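Local coordinates for protein amphinase-2 (Rana pipiens, PDB 2P7S) that cleaves RNA as a cytotoxic endonuclease of the pancreatic ribonuclease family, acting on poly(U), poly(C), the dinucleotides CpA and UpA, and ribosomal RNA, at residues 22-27 with 47-52; 29-34 with 83-88; 97-100 with 106-109. One frame throughout, in Å; residues are numbered along the deposited sequence. Where two conformers were deposited one is given.

Contact 1. Residues 22-27 with 47-52; sequences ADFNCN and FIHSTT. With NAG (2-acetamido-2-deoxy-beta-D-glucopyranose), chain B.
Phe24 drives the far end of its ring onto one face of Phe47: atom CZ of Phe24 stands 3.3 Å above the plane of the Phe47 ring, over its centre, and the ring atom of Phe47 nearest to Phe24 CZ is CD1, at 3.4 Å. The two planes meet at 48°, an oblique pair. What points the Phe24 ring inward is its first torsion, which sets CG opposite the backbone N (chi1 -164°). Its base end is met by His49, whose CE1 lies 3.9 Å from Phe24 CB. Here the rings are nearly perpendicular, at 86°, and the imidazole turns its edge toward the Phe24 face in an offset edge-to-face pair with centroids 5.7 Å apart. The rotation of that imidazole is fixed from outside, with ND1 bonded to Gln19 O and NE2 to Thr77 OG1. Were Phe47 replaced by alanine, the face under Phe24 CZ would be gone, which would probably open a gap and let that ring tilt. Past Phe24 the chain turns into a helix: Asn25 OD1 caps it by accepting a weak bond from Asn27 N (2.8 Å), and Asn27 carries the glycan through ND2 bonded to NAG C1. The acetamido methyl of this sugar, C8, comes 3.2 Å from Asn25 ND2. Phe24, Phe47 and His49 thus form an aromatic cluster within the beta-alpha-beta unit of strand 16-17, helix 26-29 and strand 45-49, part of the pancreatic ribonuclease fold.

Contact 2. Residues 29-34 with 83-88; sequences TMNDPA and IRCKYS. With NAG (2-acetamido-2-deoxy-beta-D-glucopyranose), chain B.
Asn31 ND2 is gripped by two backbone carbonyls, Cys85 O across the contact and Asn27 O in the preceding helix. The bond from Asn31 ND2 to Cys85 O is 3.1 Å long and fairly straight, 161° at the hydrogen; it lies in the carbonyl plane of Cys85 and close to the amide plane of Asn31. Two acceptors on one nitrogen fix the flip of the amide, and its other branch, OD1, then rests 3.6 Å from Cys85 CB. The carbonyl bonded by Asn31 belongs to a type I' beta turn from Ile83 to Lys86, with positive phi at both Arg84 and Cys85. This turn closes the hairpin of strands 74-83 and 86-101, the end pair bonding reciprocally through Ile83 N to Lys86 O (2.9 Å) and Lys86 N to Ile83 O (3.1 Å). Cys85 is also tied to Cys41 by a disulfide. Next to the amide, Met30 lies across one face of Tyr87. Its CG makes a CH-pi contact, 3.8 Å from the Tyr87 ring centroid and 16° off the normal, while Met30 CB presses on Tyr87 CE1 at 3.4 Å. Bends at chi2 and chi3 curl the methionine chain back, which carries Met30 CE to 3.7 Å from Tyr87 CE2; SD approaches the ring obliquely in a Met-aromatic contact. The phenol oxygen is held by the backbone O of Lys42, a residue that probably helps bind substrate. At the backbone end of the same residue as the phenol, Tyr87 O lies 3.5 Å from NAG C5 of the sugar on Asn27.

Contact 3. Residues 97-100 with 106-109; sequences CITC and VHFV. With ACT (acetate ion), chain D.
His107 and Thr99 face each other as an antiparallel hydrogen-bonded pair, with His107 CB 3.8 Å from Thr99 OG1. Thr99 N gives a 2.8 Å bond to His107 O, with an N-H...O angle of 165°. Thr99 O receives two donors: Val106 N at 2.9 Å, almost in line with the carbonyl, and His107 N in a weak bond of 3.4 Å. Val106 and His107 thus both face Thr99, a classic beta bulge. The His107 side chain swings away from its own N (chi1 -176°), which takes the imidazole to an acetate ion: His107 ND1 donates to acetate O, 2.9 Å away in the ring plane, and Phe108 N donates to its OXT, also at 2.9 Å. His15 NE2 bonds to the same ion. Further out, Val109 N bonds to Cys97 O, Val109 CG2 packs 3.4 Å from Thr99 OG1, and that hydroxyl is hydrogen-bonded to Asn67 OD1. On the face of Ile98, the Phe108 ring meets the His15 ring. This acetate, probably from the crystallisation liquor, sits between His15, His107 and Phe108 N, consistent with the phosphate-binding active site of pancreatic ribonucleases, where His15 and His107 probably act as proton acceptor and donor.

How the contacts relate
Contacts 1 and 2 adjoin, their centres about 13 Å apart. Asn27 OD1 lies 2.8 Å from Tyr87 N, a probable hydrogen bond, and Phe47 CE1 packs 3.7 Å from Met30 SD, so the aromatic cluster continues into the methionine-tyrosine packing; both also touch the sugar on Asn27. Contact 3 is on the opposite side of the chain's centre, about 18 Å from contact 1 and about 22 Å from contact 2 between centres, yet shares strand 86-101 with contact 2. His15 relates them to the active site: side chain to side chain it is about 3 Å from Phe108, about 6 Å from Phe47 and about 8 Å from Met30.

Contact 1. Residues 22-27 with 47-52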
# COMPACT_ATOMS: atom_id res chain seq x y z
N ALA A 22 -3.54 2.66 -15.03
CA ALA A 22 -3.69 3.76 -15.97
C ALA A 22 -4.56 4.91 -15.44
O ALA A 22 -4.28 6.08 -15.71
CB ALA A 22 -4.27 3.24 -17.27
N ASP A 23 -5.61 4.57 -14.70
CA ASP A 23 -6.49 5.59 -14.16
C ASP A 23 -5.98 6.21 -12.87
O ASP A 23 -6.49 7.23 -12.43
CB ASP A 23 -7.89 5.03 -13.90
CG ASP A 23 -8.64 4.72 -15.17
OD1 ASP A 23 -8.43 5.46 -16.16
OD2 ASP A 23 -9.45 3.77 -15.17
N PHE A 24 -4.99 5.57 -12.26
CA PHE A 24 -4.46 6.08 -11.01
C PHE A 24 -3.64 7.34 -11.24
O PHE A 24 -2.84 7.40 -12.18
CB PHE A 24 -3.60 5.03 -10.30
CG PHE A 24 -3.33 5.35 -8.86
CD1 PHE A 24 -4.28 5.05 -7.88
CD2 PHE A 24 -2.16 6.01 -8.48
CE1 PHE A 24 -4.07 5.40 -6.54
CE2 PHE A 24 -1.94 6.36 -7.15
CZ PHE A 24 -2.90 6.06 -6.18
N ASN A 25 -3.83 8.33 -10.38
CA ASN A 25 -3.10 9.58 -10.49
C ASN A 25 -2.57 9.98 -9.13
O ASN A 25 -3.34 10.35 -8.24
CB ASN A 25 -4.00 10.69 -11.03
CG ASN A 25 -3.24 11.96 -11.35
OD1 ASN A 25 -2.32 12.34 -10.63
ND2 ASN A 25 -3.63 12.64 -12.42
N CYS A 26 -1.25 9.91 -8.97
CA CYS A 26 -0.63 10.28 -7.71
C CYS A 26 -1.01 11.68 -7.25
O CYS A 26 -1.27 11.91 -6.07
CB CYS A 26 0.89 10.19 -7.83
SG CYS A 26 1.56 8.50 -7.87
N ASN A 27 -1.02 12.64 -8.17
CA ASN A 27 -1.35 14.01 -7.81
C ASN A 27 -2.73 14.15 -7.21
O ASN A 27 -2.98 15.04 -6.39
CB ASN A 27 -1.20 14.93 -9.02
CG ASN A 27 0.17 14.87 -9.61
OD1 ASN A 27 1.15 14.77 -8.87
ND2 ASN A 27 0.27 14.92 -10.94
N PHE A 47 0.91 2.09 -3.57
CA PHE A 47 -0.46 1.61 -3.68
C PHE A 47 -0.53 0.24 -4.33
O PHE A 47 0.17 -0.03 -5.30
CB PHE A 47 -1.29 2.61 -4.50
CG PHE A 47 -1.43 3.95 -3.85
CD1 PHE A 47 -0.48 4.95 -4.05
CD2 PHE A 47 -2.50 4.21 -3.00
CE1 PHE A 47 -0.60 6.18 -3.41
CE2 PHE A 47 -2.63 5.44 -2.35
CZ PHE A 47 -1.68 6.42 -2.55
N ILE A 48 -1.39 -0.62 -3.79
CA ILE A 48 -1.54 -1.98 -4.29
C ILE A 48 -2.83 -2.10 -5.09
O ILE A 48 -3.92 -1.90 -4.56
CB ILE A 48 -1.60 -2.98 -3.10
CG1 ILE A 48 -0.46 -2.71 -2.13
CG2 ILE A 48 -1.52 -4.41 -3.62
CD1 ILE A 48 -0.70 -3.30 -0.74
N HIS A 49 -2.70 -2.41 -6.38
CA HIS A 49 -3.85 -2.54 -7.26
C HIS A 49 -4.40 -3.95 -7.13
O HIS A 49 -4.03 -4.86 -7.88
CB HIS A 49 -3.42 -2.28 -8.71
CG HIS A 49 -2.94 -0.88 -8.94
ND1 HIS A 49 -3.79 0.15 -9.28
CD2 HIS A 49 -1.71 -0.33 -8.82
CE1 HIS A 49 -3.10 1.28 -9.36
NE2 HIS A 49 -1.83 1.01 -9.08
N SER A 50 -5.30 -4.14 -6.17
CA SER A 50 -5.88 -5.45 -5.92
C SER A 50 -7.08 -5.38 -4.99
O SER A 50 -7.30 -4.38 -4.31
CB SER A 50 -4.82 -6.37 -5.31
OG SER A 50 -5.40 -7.54 -4.75
N THR A 51 -7.85 -6.46 -4.97
CA THR A 51 -8.99 -6.57 -4.09
C THR A 51 -8.27 -6.70 -2.75
O THR A 51 -7.08 -7.02 -2.72
CB THR A 51 -9.79 -7.84 -4.39
OG1 THR A 51 -8.88 -8.92 -4.62
CG2 THR A 51 -10.66 -7.64 -5.63
N THR A 52 -8.97 -6.47 -1.64
CA THR A 52 -8.36 -6.53 -0.32
C THR A 52 -8.02 -7.93 0.18
O THR A 52 -7.00 -8.12 0.85
CB THR A 52 -9.25 -5.86 0.72
OG1 THR A 52 -10.48 -6.58 0.84
CG2 THR A 52 -9.54 -4.42 0.33
C1 NAG B . 1.54 14.69 -11.58
C2 NAG B . 1.31 14.16 -13.00
C3 NAG B . 2.66 13.94 -13.69
C4 NAG B . 3.44 15.25 -13.68
C5 NAG B . 3.62 15.70 -12.22
C6 NAG B . 4.39 17.01 -12.08
C7 NAG B . -0.35 12.64 -13.86
C8 NAG B . -1.05 11.29 -13.75
N2 NAG B . 0.58 12.91 -12.95
O3 NAG B . 2.47 13.50 -15.03
O4 NAG B . 4.72 15.07 -14.31
O5 NAG B . 2.33 15.89 -11.61
O6 NAG B . 3.70 18.08 -12.71
O7 NAG B . -0.65 13.41 -14.77

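Contact 2. Residues 29-34 with 83-88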
# COMPACT_ATOMS: atom_id res chain seq x y z
N THR A 29 -4.71 11.29 -5.70
CA THR A 29 -4.83 10.48 -4.50
C THR A 29 -3.91 10.84 -3.33
O THR A 29 -4.33 10.77 -2.17
CB THR A 29 -4.68 8.99 -4.85
OG1 THR A 29 -5.56 8.68 -5.94
CG2 THR A 29 -5.04 8.11 -3.66
N MET A 30 -2.66 11.21 -3.61
CA MET A 30 -1.75 11.60 -2.54
C MET A 30 -2.28 12.86 -1.85
O MET A 30 -1.89 13.19 -0.73
CB MET A 30 -0.34 11.88 -3.09
CG MET A 30 0.46 10.64 -3.51
SD MET A 30 0.69 9.43 -2.18
CE MET A 30 1.97 10.20 -1.19
N ASN A 31 -3.18 13.57 -2.54
CA ASN A 31 -3.76 14.79 -1.98
C ASN A 31 -5.25 14.64 -1.71
O ASN A 31 -5.96 15.63 -1.52
CB ASN A 31 -3.51 15.97 -2.93
CG ASN A 31 -2.04 16.28 -3.08
OD1 ASN A 31 -1.37 16.63 -2.11
ND2 ASN A 31 -1.53 16.16 -4.30
N ASP A 32 -5.71 13.40 -1.69
CA ASP A 32 -7.12 13.10 -1.45
C ASP A 32 -7.29 12.71 0.02
O ASP A 32 -6.85 11.64 0.44
CB ASP A 32 -7.56 11.95 -2.35
CG ASP A 32 -9.06 11.73 -2.32
OD1 ASP A 32 -9.70 12.13 -1.33
OD2 ASP A 32 -9.59 11.14 -3.28
N PRO A 33 -7.94 13.57 0.81
CA PRO A 33 -8.14 13.25 2.23
C PRO A 33 -8.85 11.91 2.48
O PRO A 33 -8.76 11.35 3.57
CB PRO A 33 -8.94 14.45 2.76
CG PRO A 33 -9.64 14.97 1.54
CD PRO A 33 -8.58 14.86 0.47
N ALA A 34 -9.53 11.39 1.47
CA ALA A 34 -10.23 10.12 1.61
C ALA A 34 -9.26 8.94 1.70
O ALA A 34 -9.60 7.88 2.22
CB ALA A 34 -11.18 9.91 0.45
N ILE A 83 7.05 17.78 -5.62
CA ILE A 83 7.52 19.14 -5.82
C ILE A 83 6.21 19.90 -5.72
O ILE A 83 5.37 19.82 -6.62
CB ILE A 83 8.10 19.37 -7.23
CG1 ILE A 83 9.26 18.41 -7.51
CG2 ILE A 83 8.57 20.82 -7.36
CD1 ILE A 83 10.48 18.64 -6.66
N ARG A 84 6.00 20.60 -4.61
CA ARG A 84 4.75 21.34 -4.40
C ARG A 84 3.56 20.39 -4.53
O ARG A 84 2.55 20.71 -5.15
CB ARG A 84 4.64 22.49 -5.40
CG ARG A 84 5.52 23.68 -5.04
CD ARG A 84 5.37 24.81 -6.04
NE ARG A 84 5.91 24.45 -7.35
CZ ARG A 84 7.21 24.30 -7.61
NH1 ARG A 84 8.11 24.47 -6.65
NH2 ARG A 84 7.60 23.96 -8.83
N CYS A 85 3.72 19.20 -3.94
CA CYS A 85 2.70 18.15 -3.93
C CYS A 85 2.33 17.51 -5.26
O CYS A 85 1.25 16.95 -5.41
CB CYS A 85 1.44 18.66 -3.23
SG CYS A 85 1.79 19.40 -1.60
N LYS A 86 3.24 17.59 -6.23
CA LYS A 86 3.06 16.97 -7.54
C LYS A 86 4.14 15.89 -7.57
O LYS A 86 5.31 16.17 -7.27
CB LYS A 86 3.25 17.99 -8.66
CG LYS A 86 2.14 19.05 -8.73
CD LYS A 86 0.82 18.43 -9.18
CE LYS A 86 -0.24 19.49 -9.43
NZ LYS A 86 -0.68 20.18 -8.18
N TYR A 87 3.76 14.67 -7.93
CA TYR A 87 4.68 13.54 -7.88
C TYR A 87 5.18 12.85 -9.14
O TYR A 87 4.62 13.00 -10.23
CB TYR A 87 4.05 12.42 -7.05
CG TYR A 87 3.60 12.80 -5.66
CD1 TYR A 87 2.53 13.66 -5.45
CD2 TYR A 87 4.25 12.25 -4.55
CE1 TYR A 87 2.11 13.98 -4.16
CE2 TYR A 87 3.84 12.56 -3.26
CZ TYR A 87 2.77 13.42 -3.07
OH TYR A 87 2.38 13.70 -1.78
N SER A 88 6.25 12.07 -8.95
CA SER A 88 6.81 11.23 -9.99
C SER A 88 6.05 9.93 -9.71
O SER A 88 5.79 9.59 -8.55
CB SER A 88 8.31 11.00 -9.79
OG SER A 88 9.04 12.15 -10.21
C1 NAG B . 1.54 14.69 -11.58
C2 NAG B . 1.31 14.16 -13.00
C3 NAG B . 2.66 13.94 -13.69
C4 NAG B . 3.44 15.25 -13.68
C5 NAG B . 3.62 15.70 -12.22
C6 NAG B . 4.39 17.01 -12.08
C7 NAG B . -0.35 12.64 -13.86
C8 NAG B . -1.05 11.29 -13.75
N2 NAG B . 0.58 12.91 -12.95
O3 NAG B . 2.47 13.50 -15.03
O4 NAG B . 4.72 15.07 -14.31
O5 NAG B . 2.33 15.89 -11.61
O6 NAG B . 3.70 18.08 -12.71
O7 NAG B . -0.65 13.41 -14.77

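Contact 3. Residues 97-100 with 106-109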
# COMPACT_ATOMS: atom_id res chain seq x y z
N CYS A 97 6.49 -6.46 1.20
CA CYS A 97 6.86 -6.79 2.56
C CYS A 97 5.99 -5.93 3.46
O CYS A 97 6.01 -4.70 3.36
CB CYS A 97 8.34 -6.49 2.81
SG CYS A 97 8.81 -6.72 4.56
N ILE A 98 5.21 -6.58 4.31
CA ILE A 98 4.32 -5.86 5.21
C ILE A 98 4.46 -6.35 6.64
O ILE A 98 5.02 -7.42 6.90
CB ILE A 98 2.83 -6.05 4.79
CG1 ILE A 98 2.44 -7.52 4.92
CG2 ILE A 98 2.62 -5.58 3.37
CD1 ILE A 98 0.99 -7.81 4.59
N THR A 99 3.95 -5.56 7.58
CA THR A 99 3.97 -5.96 8.98
C THR A 99 2.56 -6.45 9.24
O THR A 99 1.60 -5.80 8.84
CB THR A 99 4.24 -4.78 9.93
OG1 THR A 99 5.46 -4.13 9.56
CG2 THR A 99 4.36 -5.28 11.37
N CYS A 100 2.46 -7.61 9.88
CA CYS A 100 1.17 -8.19 10.21
C CYS A 100 0.97 -8.09 11.71
O CYS A 100 1.94 -8.08 12.47
CB CYS A 100 1.13 -9.68 9.86
SG CYS A 100 1.28 -10.15 8.11
N VAL A 106 -0.91 -4.44 8.81
CA VAL A 106 -1.01 -3.17 9.51
C VAL A 106 -0.01 -2.11 9.04
O VAL A 106 -0.20 -0.93 9.29
CB VAL A 106 -0.86 -3.35 11.06
CG1 VAL A 106 -1.96 -4.27 11.57
CG2 VAL A 106 0.50 -3.91 11.42
N HIS A 107 1.03 -2.52 8.34
CA HIS A 107 2.02 -1.54 7.88
C HIS A 107 2.72 -1.99 6.62
O HIS A 107 3.08 -3.16 6.47
CB HIS A 107 3.05 -1.29 8.99
CG HIS A 107 4.05 -0.22 8.66
ND1 HIS A 107 3.71 1.11 8.53
CD2 HIS A 107 5.39 -0.29 8.43
CE1 HIS A 107 4.79 1.81 8.23
NE2 HIS A 107 5.82 0.99 8.17
N PHE A 108 2.92 -1.05 5.69
CA PHE A 108 3.62 -1.38 4.46
C PHE A 108 5.09 -1.06 4.68
O PHE A 108 5.44 0.09 4.95
CB PHE A 108 3.07 -0.56 3.29
CG PHE A 108 3.67 -0.94 1.97
CD1 PHE A 108 4.88 -0.40 1.56
CD2 PHE A 108 3.03 -1.85 1.15
CE1 PHE A 108 5.45 -0.77 0.34
CE2 PHE A 108 3.60 -2.24 -0.07
CZ PHE A 108 4.81 -1.69 -0.47
N VAL A 109 5.94 -2.07 4.59
CA VAL A 109 7.37 -1.91 4.82
C VAL A 109 8.14 -1.53 3.55
O VAL A 109 8.82 -0.51 3.50
CB VAL A 109 7.99 -3.21 5.41
CG1 VAL A 109 9.49 -3.02 5.67
CG2 VAL A 109 7.26 -3.58 6.70
C ACT D . 0.79 1.94 7.24
O ACT D . 1.21 2.54 8.25
OXT ACT D . 1.48 1.39 6.26
CH3 ACT D . -0.73 1.84 7.11